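Long-range contact in tRNA (guanine-N(1)-)-methyltransferase (Aquifex aeolicus, PDB 1OY5), which probably transfers a methyl group from S-adenosyl-L-methionine to N1 of guanosine-37 in tRNA, acting as a homodimer: residues 13-18 with 42-47. Residues are numbered along the deposited sequence; the frame is centred on the assembly and turned at random.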
# COMPACT_ATOMS: atom_id res chain seq x y z
N ILE A 13 13.21 9.61 2.74
CA ILE A 13 13.75 10.20 3.95
C ILE A 13 13.57 9.20 5.09
O ILE A 13 14.03 9.47 6.18
CB ILE A 13 13.09 11.57 4.28
CG1 ILE A 13 11.60 11.45 4.57
CG2 ILE A 13 13.26 12.52 3.12
CD1 ILE A 13 10.99 12.76 5.03
N PHE A 14 12.94 8.06 4.81
CA PHE A 14 12.74 6.99 5.80
C PHE A 14 13.31 5.65 5.25
O PHE A 14 12.61 4.66 5.00
CB PHE A 14 11.28 6.84 6.22
CG PHE A 14 10.68 8.09 6.84
CD1 PHE A 14 11.25 8.70 7.95
CD2 PHE A 14 9.49 8.65 6.32
CE1 PHE A 14 10.70 9.83 8.45
CE2 PHE A 14 8.94 9.78 6.85
CZ PHE A 14 9.53 10.38 7.88
N PRO A 15 14.62 5.62 5.07
CA PRO A 15 15.28 4.42 4.58
C PRO A 15 14.86 3.20 5.36
O PRO A 15 14.56 2.19 4.74
CB PRO A 15 16.79 4.69 4.85
CG PRO A 15 16.93 6.20 5.24
CD PRO A 15 15.55 6.75 5.34
N HIS A 16 14.88 3.25 6.68
CA HIS A 16 14.65 2.07 7.51
C HIS A 16 13.33 1.39 7.27
O HIS A 16 13.22 0.22 7.48
CB HIS A 16 14.91 2.40 8.99
CG HIS A 16 16.34 2.78 9.25
ND1 HIS A 16 16.96 2.63 10.48
CD2 HIS A 16 17.28 3.30 8.42
CE1 HIS A 16 18.21 3.04 10.40
NE2 HIS A 16 18.42 3.47 9.17
N ILE A 17 12.33 2.13 6.82
CA ILE A 17 11.07 1.50 6.49
C ILE A 17 11.30 0.47 5.39
O ILE A 17 10.79 -0.63 5.47
CB ILE A 17 10.02 2.53 6.08
CG1 ILE A 17 9.48 3.24 7.31
CG2 ILE A 17 8.88 1.85 5.42
CD1 ILE A 17 8.85 4.59 7.02
N ILE A 18 12.09 0.83 4.40
CA ILE A 18 12.36 -0.05 3.28
C ILE A 18 13.26 -1.23 3.71
O ILE A 18 13.00 -2.38 3.40
CB ILE A 18 13.00 0.74 2.16
CG1 ILE A 18 12.24 2.04 1.94
CG2 ILE A 18 13.10 -0.10 0.88
CD1 ILE A 18 10.86 1.87 1.52
N ASP A 42 18.92 7.10 1.28
CA ASP A 42 18.59 8.16 2.20
C ASP A 42 18.75 9.55 1.58
O ASP A 42 19.89 9.99 1.32
CB ASP A 42 19.50 8.05 3.35
CG ASP A 42 18.98 8.71 4.54
OD1 ASP A 42 19.46 8.26 5.62
OD2 ASP A 42 18.12 9.63 4.51
N LEU A 43 17.61 10.22 1.37
CA LEU A 43 17.61 11.56 0.75
C LEU A 43 18.49 12.57 1.48
O LEU A 43 19.14 13.41 0.86
CB LEU A 43 16.23 12.17 0.65
CG LEU A 43 15.62 12.08 -0.72
CD1 LEU A 43 14.21 12.66 -0.65
CD2 LEU A 43 16.47 12.84 -1.76
N ARG A 44 18.46 12.45 2.79
CA ARG A 44 19.24 13.30 3.61
C ARG A 44 20.75 13.23 3.34
O ARG A 44 21.40 14.27 3.40
CB ARG A 44 18.90 13.03 5.07
CG ARG A 44 17.42 13.33 5.38
CD ARG A 44 16.85 12.63 6.61
NE ARG A 44 17.05 11.16 6.56
CZ ARG A 44 17.13 10.42 7.66
NH1 ARG A 44 16.99 10.99 8.87
NH2 ARG A 44 17.35 9.13 7.57
N GLU A 45 21.28 12.06 2.99
CA GLU A 45 22.72 11.92 2.77
C GLU A 45 23.08 12.53 1.48
O GLU A 45 24.26 12.66 1.17
CB GLU A 45 23.22 10.48 2.73
CG GLU A 45 22.67 9.57 3.76
CD GLU A 45 23.45 9.54 5.03
OE1 GLU A 45 23.51 10.55 5.78
OE2 GLU A 45 23.98 8.45 5.33
N PHE A 46 22.09 12.93 0.69
CA PHE A 46 22.37 13.55 -0.59
C PHE A 46 21.94 14.97 -0.66
O PHE A 46 21.95 15.52 -1.73
CB PHE A 46 21.68 12.81 -1.72
CG PHE A 46 22.33 11.52 -2.05
CD1 PHE A 46 23.32 11.46 -3.00
CD2 PHE A 46 21.95 10.36 -1.40
CE1 PHE A 46 23.96 10.27 -3.31
CE2 PHE A 46 22.57 9.13 -1.70
CZ PHE A 46 23.61 9.11 -2.67
N ALA A 47 21.55 15.55 0.46
CA ALA A 47 21.14 16.93 0.48
C ALA A 47 22.42 17.80 0.53
O ALA A 47 23.14 17.86 1.54
CB ALA A 47 20.24 17.17 1.68
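No hydrogen bond joins residues 13-18 to 42-47; 241 Å² of buried surface and a few side-chain approaches define the contact. Its tightly packed part is formed by Ile13 on Leu43 and Pro15 on Asp42. With CG2 of Ile13 anti to the carbonyl carbon (CG1, chi1 64°, takes the crowded position), that methyl crosses obliquely to within 3.9 Å of Leu43 CB, and Leu43 CD1 is equally near. Leu43 also packs on Pro69 and Ile70 of helix 67-81, while Ile13 reaches Tyr117. Asp42 CG, anti to its backbone N (chi1 -158°), lies 3.3 Å from CG of the buried Pro15.

Both segments lie at the C-terminal end of the parallel sheet, where the adjacent strands 6-12 and 36-42 finish: 6-12 runs into helix 15-21, and the outermost strand 36-42 into a 3-10 turn. In the SPOUT family this end of the sheet carries the cofactor site, and Leu43 lies about 8 Å (side chain to side chain) from Gly115, which probably belongs to the S-adenosyl-L-methionine site.

The solvent side is polar and looser, and belongs to the exposed Arg44. Bent at chi3 (-54°), Arg44 folds back so that its NE donates to the syn lone pair of Asp42 OD2 at 2.8 Å, nearly within the guanidinium plane; weaker bonds from NH2 to both carboxylate oxygens complete the salt bridge. The guanidinium thus held presents one face to Ile13 O, 3.5 Å from NE, an approach too poorly angled for a hydrogen bond. An alanine at Asp42 would probably let the Arg44 guanidinium swing away from Ile13 O and Pro15, since the carboxylate gripping it would be gone. Pro15 CD approaches Arg44 NH2 obliquely, at 3.7 Å.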